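Local coordinates for amidohydrolase (Thermotoga maritima, PDB 3OOQ) that belongs to the amidohydrolase family of metal-dependent hydrolases and may cleave cyclic amides, with allantoin one possible substrate, at the interface of chains A and B and the interface of chains A and C. Sequence-based numbering; all coordinates share one arbitrary frame. Chains: chain A/B/C, amidohydrolase.

Contacts 1 and 2 are neighbouring patches of the A/B interface, with centres of their C-alpha atoms about 13 Å apart. Contact 3 joins chain A to chain C, about 30 Å from contact 1 and 34 Å from contact 2. Residues 70 and 73 recur in contacts 1 and 3, from chain B and chain A in turn. Contact 2 uses the stretch just after, 78-84 of chain B. Chain A gives the 281/284 side to chain B and the 69-75 loop to chain C. The two-fold A/C interface repeats contact 3 with the chains exchanged. The ten-chain deposited assembly may not be the biological one.

Contact 1: the interface of chains A and B. Residues chain A 159, 229, 231, 281, 284; chain B 70, 73, 77, 98.
A:Leu281 forms the apolar centre. Its CD2 methyl lies over the middle of the B:Tyr77 ring, 3.6 Å from the centroid, in a CH-pi contact. The same CD2 presses on B:Val73 CG2 at 3.3 Å, tighter than usual. CG of A:Leu281 is anti to the backbone N (chi1 -160°), which sends this branch across the interface. Water 2 links the backbone N of A:Leu281 to the B:Tyr77 hydroxyl, OH, and so ties the ring's tip to the chain it packs on.

Further out, A:Arg229 is held by its own chain. NE and NH2 grip the carboxylate of A:Asp231 side-on, one oxygen each through syn lone pairs, with NE to OD1 at 2.7 Å. This fixes the guanidinium plane. The side-chain amide of B:Asn98 stacks on one face, ND2 lying 3.3 Å from NH1 of A:Arg229. B:Glu70 comes tip to tip. Its OE1 makes a long salt bridge to A:Arg229 NH1, 3.4 Å, and water 1 bridges the pair. At the rim, the ammonium NZ of A:Lys159 can hydrogen-bond to the backbone O of B:Tyr77 at 3.1 Å.

A:Arg229 follows strand 223-227 and A:Asp231 lies at the start of helix 230-243. A:Leu281 opens the 3-10 helix 281-283, and B:Tyr77 closes 75-77.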
loop_
_atom_site.group_PDB
_atom_site.type_symbol
_atom_site.label_atom_id
_atom_site.label_comp_id
_atom_site.label_asym_id
_atom_site.label_seq_id
_atom_site.Cartn_x
_atom_site.Cartn_y
_atom_site.Cartn_z
ATOM N N LYS A 159 -10.716 -13.612 -16.076
ATOM C CA LYS A 159 -9.312 -13.725 -15.644
ATOM C C LYS A 159 -8.650 -12.364 -15.414
ATOM O O LYS A 159 -7.756 -12.254 -14.591
ATOM C CB LYS A 159 -8.490 -14.613 -16.584
ATOM C CG LYS A 159 -8.178 -14.031 -17.970
ATOM C CD LYS A 159 -7.195 -14.982 -18.708
ATOM C CE LYS A 159 -6.728 -14.411 -20.041
ATOM N NZ LYS A 159 -5.441 -15.048 -20.491
ATOM N N ARG A 229 -13.626 -15.924 -28.117
ATOM C CA ARG A 229 -12.640 -16.667 -28.894
ATOM C C ARG A 229 -13.151 -18.088 -29.078
ATOM O O ARG A 229 -13.787 -18.637 -28.184
ATOM C CB ARG A 229 -11.289 -16.658 -28.173
ATOM C CG ARG A 229 -10.076 -16.964 -29.067
ATOM C CD ARG A 229 -8.761 -16.618 -28.354
ATOM N NE ARG A 229 -8.436 -17.612 -27.320
ATOM C CZ ARG A 229 -7.333 -17.591 -26.572
ATOM N NH1 ARG A 229 -6.432 -16.617 -26.709
ATOM N NH2 ARG A 229 -7.135 -18.551 -25.674
ATOM N N ASP A 231 -11.961 -21.125 -28.891
ATOM C CA ASP A 231 -11.670 -22.131 -27.848
ATOM C C ASP A 231 -12.481 -21.932 -26.563
ATOM O O ASP A 231 -12.820 -22.914 -25.896
ATOM C CB ASP A 231 -10.168 -22.218 -27.523
ATOM C CG ASP A 231 -9.573 -20.884 -27.066
ATOM O OD1 ASP A 231 -9.916 -19.848 -27.656
ATOM O OD2 ASP A 231 -8.736 -20.860 -26.132
ATOM N N LEU A 281 -8.080 -8.154 -27.537
ATOM C CA LEU A 281 -7.474 -9.188 -28.344
ATOM C C LEU A 281 -8.484 -10.248 -28.794
ATOM O O LEU A 281 -8.484 -10.643 -29.965
ATOM C CB LEU A 281 -6.391 -9.845 -27.499
ATOM C CG LEU A 281 -5.299 -10.635 -28.160
ATOM C CD1 LEU A 281 -4.594 -9.703 -29.151
ATOM C CD2 LEU A 281 -4.350 -11.172 -27.040
ATOM N N LYS A 284 -10.468 -9.352 -31.876
ATOM C CA LYS A 284 -9.754 -8.967 -33.096
ATOM C C LYS A 284 -10.444 -9.438 -34.383
ATOM O O LYS A 284 -10.386 -8.762 -35.429
ATOM C CB LYS A 284 -8.291 -9.433 -33.064
ATOM C CG LYS A 284 -8.072 -10.920 -33.399
ATOM C CD LYS A 284 -6.584 -11.286 -33.536
ATOM C CE LYS A 284 -6.435 -12.683 -34.151
ATOM N NZ LYS A 284 -5.097 -13.357 -33.868
ATOM N N GLU B 70 0.079 -17.580 -25.714
ATOM C CA GLU B 70 -0.135 -17.239 -27.126
ATOM C C GLU B 70 1.041 -16.421 -27.667
ATOM O O GLU B 70 1.567 -15.536 -26.977
ATOM C CB GLU B 70 -1.468 -16.495 -27.335
ATOM C CG GLU B 70 -1.796 -16.273 -28.811
ATOM C CD GLU B 70 -3.034 -15.405 -29.081
ATOM O OE1 GLU B 70 -3.805 -15.056 -28.150
ATOM O OE2 GLU B 70 -3.243 -15.062 -30.257
ATOM N N VAL B 73 1.729 -11.563 -28.633
ATOM C CA VAL B 73 0.597 -10.990 -27.939
ATOM C C VAL B 73 0.938 -10.286 -26.595
ATOM O O VAL B 73 0.311 -9.274 -26.240
ATOM C CB VAL B 73 -0.470 -12.121 -27.849
ATOM C CG1 VAL B 73 -0.809 -12.534 -26.438
ATOM C CG2 VAL B 73 -1.616 -11.865 -28.752
ATOM N N TYR B 77 -1.191 -12.098 -21.213
ATOM C CA TYR B 77 -2.252 -12.937 -21.740
ATOM C C TYR B 77 -2.013 -14.439 -21.583
ATOM O O TYR B 77 -2.817 -15.257 -22.071
ATOM C CB TYR B 77 -2.455 -12.607 -23.213
ATOM C CG TYR B 77 -3.036 -11.219 -23.460
ATOM C CD1 TYR B 77 -4.333 -10.883 -23.026
ATOM C CD2 TYR B 77 -2.307 -10.256 -24.154
ATOM C CE1 TYR B 77 -4.877 -9.597 -23.267
ATOM C CE2 TYR B 77 -2.849 -8.971 -24.422
ATOM C CZ TYR B 77 -4.120 -8.651 -23.980
ATOM O OH TYR B 77 -4.628 -7.393 -24.259
ATOM N N ASN B 98 -5.132 -22.695 -26.893
ATOM C CA ASN B 98 -5.638 -22.006 -28.082
ATOM C C ASN B 98 -5.093 -22.625 -29.382
ATOM O O ASN B 98 -3.952 -22.367 -29.767
ATOM C CB ASN B 98 -5.295 -20.505 -27.986
ATOM C CG ASN B 98 -5.724 -19.706 -29.216
ATOM O OD1 ASN B 98 -6.399 -20.209 -30.102
ATOM N ND2 ASN B 98 -5.327 -18.449 -29.261
HETATM O O HOH W 1 -6.438 -14.158 -27.935
HETATM O O HOH W 2 -7.269 -7.494 -24.690
HETATM O O HOH W 3 -9.183 -20.781 -30.542
#

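Contact 2: the interface of chains A and B. Residues chain A 168-174; chain B 78-84, 91, 95.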
loop_
_atom_site.group_PDB
_atom_site.type_symbol
_atom_site.label_atom_id
_atom_site.label_comp_id
_atom_site.label_asym_id
_atom_site.label_seq_id
_atom_site.Cartn_x
_atom_site.Cartn_y
_atom_site.Cartn_z
ATOM N N THR A 168 -7.872 -16.517 -7.636
ATOM C CA THR A 168 -8.328 -17.489 -8.638
ATOM C C THR A 168 -9.683 -17.037 -9.218
ATOM O O THR A 168 -10.576 -16.706 -8.457
ATOM C CB THR A 168 -8.470 -18.884 -8.007
ATOM O OG1 THR A 168 -7.254 -19.220 -7.319
ATOM C CG2 THR A 168 -8.776 -19.953 -9.073
ATOM N N PRO A 169 -9.853 -17.035 -10.557
ATOM C CA PRO A 169 -8.957 -17.425 -11.653
ATOM C C PRO A 169 -8.149 -16.277 -12.237
ATOM O O PRO A 169 -8.665 -15.172 -12.399
ATOM C CB PRO A 169 -9.925 -17.913 -12.725
ATOM C CG PRO A 169 -11.140 -16.976 -12.570
ATOM C CD PRO A 169 -11.221 -16.725 -11.051
ATOM N N SER A 170 -6.890 -16.553 -12.572
ATOM C CA SER A 170 -6.090 -15.603 -13.313
ATOM C C SER A 170 -5.789 -16.107 -14.729
ATOM O O SER A 170 -5.184 -15.389 -15.509
ATOM C CB SER A 170 -4.801 -15.286 -12.556
ATOM O OG SER A 170 -4.058 -16.477 -12.326
ATOM N N THR A 171 -6.237 -17.320 -15.060
ATOM C CA THR A 171 -5.973 -17.942 -16.368
ATOM C C THR A 171 -7.256 -18.588 -16.846
ATOM O O THR A 171 -8.163 -18.856 -16.032
ATOM C CB THR A 171 -4.922 -19.095 -16.290
ATOM O OG1 THR A 171 -5.422 -20.149 -15.452
ATOM C CG2 THR A 171 -3.573 -18.603 -15.722
ATOM N N ARG A 172 -7.328 -18.889 -18.142
ATOM C CA ARG A 172 -8.466 -19.631 -18.679
ATOM C C ARG A 172 -8.648 -20.996 -18.029
ATOM O O ARG A 172 -9.775 -21.465 -17.914
ATOM C CB ARG A 172 -8.323 -19.814 -20.190
ATOM C CG ARG A 172 -8.602 -18.550 -20.993
ATOM C CD ARG A 172 -8.531 -18.853 -22.491
ATOM N NE ARG A 172 -9.095 -17.762 -23.284
ATOM C CZ ARG A 172 -8.459 -16.634 -23.600
ATOM N NH1 ARG A 172 -7.202 -16.419 -23.209
ATOM N NH2 ARG A 172 -9.090 -15.721 -24.327
HETATM N N MSE A 173 -7.539 -21.650 -17.664
HETATM C CA MSE A 173 -7.595 -22.936 -16.962
HETATM C C MSE A 173 -8.341 -22.770 -15.646
HETATM O O MSE A 173 -9.136 -23.638 -15.273
HETATM C CB MSE A 173 -6.192 -23.482 -16.626
HETATM C CG MSE A 173 -5.215 -23.618 -17.774
HETATM SE SE MSE A 173 -3.531 -24.501 -17.186
HETATM C CE MSE A 173 -2.950 -23.133 -15.866
ATOM N N GLY A 174 -8.040 -21.671 -14.938
ATOM C CA GLY A 174 -8.641 -21.389 -13.633
ATOM C C GLY A 174 -10.133 -21.092 -13.755
ATOM O O GLY A 174 -10.921 -21.535 -12.927
ATOM N N SER B 78 -0.917 -14.805 -20.927
ATOM C CA SER B 78 -0.560 -16.221 -20.771
ATOM C C SER B 78 -1.548 -16.967 -19.877
ATOM O O SER B 78 -1.979 -16.440 -18.855
ATOM C CB SER B 78 0.851 -16.388 -20.220
ATOM O OG SER B 78 1.178 -17.772 -20.131
ATOM N N ASP B 79 -1.879 -18.198 -20.275
ATOM C CA ASP B 79 -2.804 -19.049 -19.530
ATOM C C ASP B 79 -2.125 -20.219 -18.850
ATOM O O ASP B 79 -2.796 -21.125 -18.348
ATOM C CB ASP B 79 -3.934 -19.530 -20.451
ATOM C CG ASP B 79 -4.912 -18.413 -20.772
ATOM O OD1 ASP B 79 -5.219 -18.182 -21.962
ATOM O OD2 ASP B 79 -5.335 -17.726 -19.821
ATOM N N GLY B 80 -0.798 -20.188 -18.795
ATOM C CA GLY B 80 -0.026 -21.351 -18.355
ATOM C C GLY B 80 0.164 -21.600 -16.869
ATOM O O GLY B 80 0.530 -22.706 -16.490
ATOM N N ASN B 81 -0.098 -20.601 -16.020
ATOM C CA ASN B 81 0.134 -20.739 -14.583
ATOM C C ASN B 81 -0.984 -20.113 -13.771
ATOM O O ASN B 81 -1.097 -18.880 -13.716
ATOM C CB ASN B 81 1.463 -20.046 -14.182
ATOM C CG ASN B 81 2.701 -20.902 -14.449
ATOM O OD1 ASN B 81 2.871 -21.998 -13.889
ATOM N ND2 ASN B 81 3.587 -20.381 -15.259
ATOM N N GLU B 82 -1.798 -20.932 -13.114
ATOM C CA GLU B 82 -2.800 -20.393 -12.199
ATOM C C GLU B 82 -2.135 -20.061 -10.853
ATOM O O GLU B 82 -2.352 -20.728 -9.841
ATOM C CB GLU B 82 -3.980 -21.373 -12.059
ATOM C CG GLU B 82 -5.189 -20.841 -11.293
ATOM C CD GLU B 82 -5.633 -19.483 -11.788
ATOM O OE1 GLU B 82 -5.384 -18.501 -11.055
ATOM O OE2 GLU B 82 -6.179 -19.377 -12.912
ATOM N N ALA B 83 -1.336 -19.004 -10.841
ATOM C CA ALA B 83 -0.458 -18.699 -9.714
ATOM C C ALA B 83 -1.151 -17.922 -8.578
ATOM O O ALA B 83 -0.632 -16.917 -8.102
ATOM C CB ALA B 83 0.811 -17.933 -10.229
ATOM N N THR B 84 -2.297 -18.413 -8.121
ATOM C CA THR B 84 -3.143 -17.704 -7.139
ATOM C C THR B 84 -3.498 -18.653 -5.988
ATOM O O THR B 84 -4.312 -18.333 -5.127
ATOM C CB THR B 84 -4.457 -17.250 -7.808
ATOM O OG1 THR B 84 -5.099 -18.399 -8.381
ATOM C CG2 THR B 84 -4.180 -16.227 -8.932
ATOM N N VAL B 91 -7.227 -27.793 -12.299
ATOM C CA VAL B 91 -7.241 -27.005 -13.550
ATOM C C VAL B 91 -6.573 -27.793 -14.686
ATOM O O VAL B 91 -5.686 -28.601 -14.435
ATOM C CB VAL B 91 -6.643 -25.568 -13.394
ATOM C CG1 VAL B 91 -7.267 -24.826 -12.175
ATOM C CG2 VAL B 91 -5.106 -25.595 -13.259
ATOM N N ASP B 95 -8.000 -26.600 -21.029
ATOM C CA ASP B 95 -8.928 -25.498 -20.879
ATOM C C ASP B 95 -8.280 -24.131 -21.080
ATOM O O ASP B 95 -8.940 -23.100 -20.958
ATOM C CB ASP B 95 -9.577 -25.566 -19.499
ATOM C CG ASP B 95 -10.449 -26.791 -19.325
ATOM O OD1 ASP B 95 -10.977 -27.296 -20.333
ATOM O OD2 ASP B 95 -10.605 -27.258 -18.171
HETATM O O HOH W 4 -9.406 -26.305 -16.082
HETATM O O HOH W 5 -11.608 -21.667 -19.947
HETATM O O HOH W 6 -6.680 -17.069 -4.869
#
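The chain of A:Thr168 to A:Gly174 passes a cis peptide bond before A:Pro169 and turns into helix 172-198. This is a helix N-cap motif in an amidohydrolase-family protein. A:Thr171 caps the helix: its hydroxyl OG1 accepts from A:Gly174 N at 3.1 Å.

B:Glu82 reaches into the turn, its chain bent at chi2 (50°). OE1 receives A:Ser170 N through its syn lone pair and A:Ser170 OG from above the carboxylate plane, the latter at 2.7 Å. B:Thr84 OG1 donates to the anti lone pair of B:Glu82 OE1. OE2 takes A:Thr171 N on its syn lone pair and A:Thr171 OG1, 2.8 Å away, from above the plane. So many donors would probably favour the ionised carboxylate. The hydroxyls A:Thr168 OG1 and B:Thr84 OG1 meet at a short 2.5 Å, direction undecided.

B:Asp79 takes the first turn of the helix. Its OD2 accepts the nearly straight bond from A:Arg172 N at 2.9 Å, from above the carboxylate plane. OD1 uses its syn lone pair for A:Arg172 NH1, a salt bridge of 2.9 Å in the guanidinium plane. The helix N terminus probably steadies both acids. Selenomethionine A:Met173 packs its CB on B:Val91 CB at 3.9 Å. Water 4 links A:Met173 O to B:Asp95 OD2.

Contact 3: the interface of chains A and C. Residues chain A 69-75; chain C 277-281, 284.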
loop_
_atom_site.group_PDB
_atom_site.type_symbol
_atom_site.label_atom_id
_atom_site.label_comp_id
_atom_site.label_asym_id
_atom_site.label_seq_id
_atom_site.Cartn_x
_atom_site.Cartn_y
_atom_site.Cartn_z
ATOM N N PHE A 69 -27.090 -0.530 -15.384
ATOM C CA PHE A 69 -26.026 0.429 -15.575
ATOM C C PHE A 69 -26.734 1.698 -15.977
ATOM O O PHE A 69 -26.912 1.960 -17.182
ATOM C CB PHE A 69 -25.096 -0.061 -16.709
ATOM C CG PHE A 69 -23.792 0.667 -16.799
ATOM C CD1 PHE A 69 -23.716 2.057 -16.578
ATOM C CD2 PHE A 69 -22.627 -0.029 -17.144
ATOM C CE1 PHE A 69 -22.494 2.752 -16.668
ATOM C CE2 PHE A 69 -21.392 0.656 -17.254
ATOM C CZ PHE A 69 -21.331 2.048 -17.011
ATOM N N GLU A 70 -27.180 2.451 -14.968
ATOM C CA GLU A 70 -27.992 3.646 -15.176
ATOM C C GLU A 70 -27.304 4.636 -16.092
ATOM O O GLU A 70 -26.115 4.935 -15.916
ATOM C CB GLU A 70 -28.321 4.341 -13.844
ATOM C CG GLU A 70 -29.306 5.510 -13.995
ATOM C CD GLU A 70 -29.612 6.247 -12.699
ATOM O OE1 GLU A 70 -29.140 5.842 -11.602
ATOM O OE2 GLU A 70 -30.339 7.260 -12.786
ATOM N N GLU A 71 -28.056 5.157 -17.056
ATOM C CA GLU A 71 -27.517 6.112 -18.011
ATOM C C GLU A 71 -27.399 7.517 -17.414
ATOM O O GLU A 71 -28.240 7.920 -16.604
ATOM C CB GLU A 71 -28.340 6.131 -19.318
ATOM C CG GLU A 71 -27.750 7.083 -20.377
ATOM C CD GLU A 71 -28.237 6.854 -21.814
ATOM O OE1 GLU A 71 -29.414 6.456 -22.019
ATOM O OE2 GLU A 71 -27.423 7.084 -22.747
ATOM N N GLY A 72 -26.352 8.243 -17.801
ATOM C CA GLY A 72 -26.237 9.670 -17.495
ATOM C C GLY A 72 -25.710 10.009 -16.107
ATOM O O GLY A 72 -25.909 11.130 -15.603
ATOM N N VAL A 73 -24.978 9.070 -15.526
ATOM C CA VAL A 73 -24.721 9.090 -14.100
ATOM C C VAL A 73 -23.257 8.752 -13.707
ATOM O O VAL A 73 -22.734 9.280 -12.710
ATOM C CB VAL A 73 -25.821 8.191 -13.459
ATOM C CG1 VAL A 73 -25.290 6.943 -12.806
ATOM C CG2 VAL A 73 -26.778 9.012 -12.652
ATOM N N GLY A 74 -22.606 7.900 -14.507
ATOM C CA GLY A 74 -21.214 7.494 -14.272
ATOM C C GLY A 74 -21.038 6.021 -13.935
ATOM O O GLY A 74 -21.880 5.413 -13.246
ATOM N N TYR A 75 -19.934 5.451 -14.427
ATOM C CA TYR A 75 -19.576 4.027 -14.245
ATOM C C TYR A 75 -19.611 3.563 -12.789
ATOM O O TYR A 75 -19.878 2.394 -12.517
ATOM C CB TYR A 75 -18.150 3.768 -14.750
ATOM C CG TYR A 75 -17.956 3.653 -16.250
ATOM C CD1 TYR A 75 -17.667 4.785 -17.032
ATOM C CD2 TYR A 75 -18.004 2.405 -16.881
ATOM C CE1 TYR A 75 -17.455 4.673 -18.428
ATOM C CE2 TYR A 75 -17.807 2.276 -18.273
ATOM C CZ TYR A 75 -17.533 3.414 -19.040
ATOM O OH TYR A 75 -17.333 3.276 -20.404
ATOM N N PHE C 277 -23.519 5.733 -25.700
ATOM C CA PHE C 277 -24.157 5.698 -24.394
ATOM C C PHE C 277 -23.706 6.858 -23.536
ATOM O O PHE C 277 -22.549 7.225 -23.552
ATOM C CB PHE C 277 -23.797 4.398 -23.683
ATOM C CG PHE C 277 -24.474 4.225 -22.346
ATOM C CD1 PHE C 277 -25.836 3.945 -22.269
ATOM C CD2 PHE C 277 -23.745 4.325 -21.165
ATOM C CE1 PHE C 277 -26.469 3.761 -21.021
ATOM C CE2 PHE C 277 -24.361 4.144 -19.937
ATOM C CZ PHE C 277 -25.728 3.860 -19.871
ATOM N N ARG C 278 -24.608 7.420 -22.752
ATOM C CA ARG C 278 -24.207 8.541 -21.893
ATOM C C ARG C 278 -23.538 8.023 -20.606
ATOM O O ARG C 278 -24.172 7.865 -19.578
ATOM C CB ARG C 278 -25.401 9.463 -21.622
ATOM C CG ARG C 278 -26.034 10.066 -22.888
ATOM C CD ARG C 278 -27.481 10.497 -22.591
ATOM N NE ARG C 278 -28.158 11.035 -23.766
ATOM C CZ ARG C 278 -28.731 10.306 -24.724
ATOM N NH1 ARG C 278 -28.717 8.982 -24.671
ATOM N NH2 ARG C 278 -29.328 10.920 -25.736
ATOM N N THR C 279 -22.234 7.781 -20.705
ATOM C CA THR C 279 -21.444 7.124 -19.668
ATOM C C THR C 279 -21.219 7.981 -18.418
ATOM O O THR C 279 -20.802 7.473 -17.391
ATOM C CB THR C 279 -20.042 6.814 -20.205
ATOM O OG1 THR C 279 -19.485 8.023 -20.727
ATOM C CG2 THR C 279 -20.075 5.744 -21.296
ATOM N N LYS C 280 -21.447 9.284 -18.533
ATOM C CA LYS C 280 -21.074 10.225 -17.494
ATOM C C LYS C 280 -22.192 11.196 -17.173
ATOM O O LYS C 280 -23.076 11.451 -17.986
ATOM C CB LYS C 280 -19.833 11.017 -17.907
ATOM C CG LYS C 280 -18.539 10.201 -17.895
ATOM C CD LYS C 280 -17.341 11.051 -18.292
ATOM C CE LYS C 280 -17.267 11.293 -19.800
ATOM N NZ LYS C 280 -16.285 12.391 -20.065
ATOM N N LEU C 281 -22.121 11.741 -15.968
ATOM C CA LEU C 281 -23.000 12.812 -15.543
ATOM C C LEU C 281 -22.991 13.994 -16.526
ATOM O O LEU C 281 -24.051 14.523 -16.892
ATOM C CB LEU C 281 -22.581 13.254 -14.153
ATOM C CG LEU C 281 -23.472 14.229 -13.415
ATOM C CD1 LEU C 281 -24.848 13.577 -13.075
ATOM C CD2 LEU C 281 -22.673 14.676 -12.185
ATOM N N LYS C 284 -25.302 13.616 -19.529
ATOM C CA LYS C 284 -26.729 13.355 -19.316
ATOM C C LYS C 284 -27.668 13.993 -20.343
ATOM O O LYS C 284 -28.675 13.382 -20.705
ATOM C CB LYS C 284 -27.186 13.669 -17.884
ATOM C CG LYS C 284 -27.259 15.116 -17.498
ATOM C CD LYS C 284 -27.936 15.272 -16.134
ATOM C CE LYS C 284 -28.574 16.660 -16.018
ATOM N NZ LYS C 284 -28.744 17.080 -14.600
HETATM O O HOH W 7 -24.014 6.313 -16.717
#
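The loop A:Phe69 to A:Tyr75 follows the HxH metal-binding motif of the amidohydrolase family and meets C:Phe277 to C:Lys284. The tight part centres on A:Glu71. Its extended chain, with CG anti to the backbone N (chi1 -177°), slides along the C:Phe277 ring, carboxylate and ring planes nearly parallel. The ring's tip, CZ, touches A:Glu71 CA at 3.4 Å. OE2 is gripped twice. C:Arg278 N donates to its anti lone pair at 2.8 Å. C:Arg278 NH1 meets it from above the carboxylate plane at 3.0 Å, a salt bridge with OE2 at the guanidinium edge. An alanine in place of A:Glu71 would remove the carboxylate and would probably loosen C:Arg278 and lose part of the cover over the C:Phe277 ring. Backbone pairing adds a bond from A:Gly72 N to C:Arg278 O at 2.8 Å, in the carbonyl plane.

The other side is looser. The rings of A:Phe69 and C:Phe277 meet edge-to-face, planes 81° apart, with centroids 5.6 Å apart. Water 7 is held by A:Glu70 O and by the N atoms of A:Val73 and A:Gly74, and reaches C:Arg278 O at 3.3 Å. A:Tyr75, poorly ordered, lies alongside C:Thr279, CE1 to CB 3.8 Å. C:Lys284 CB lies beside A:Gly72 O.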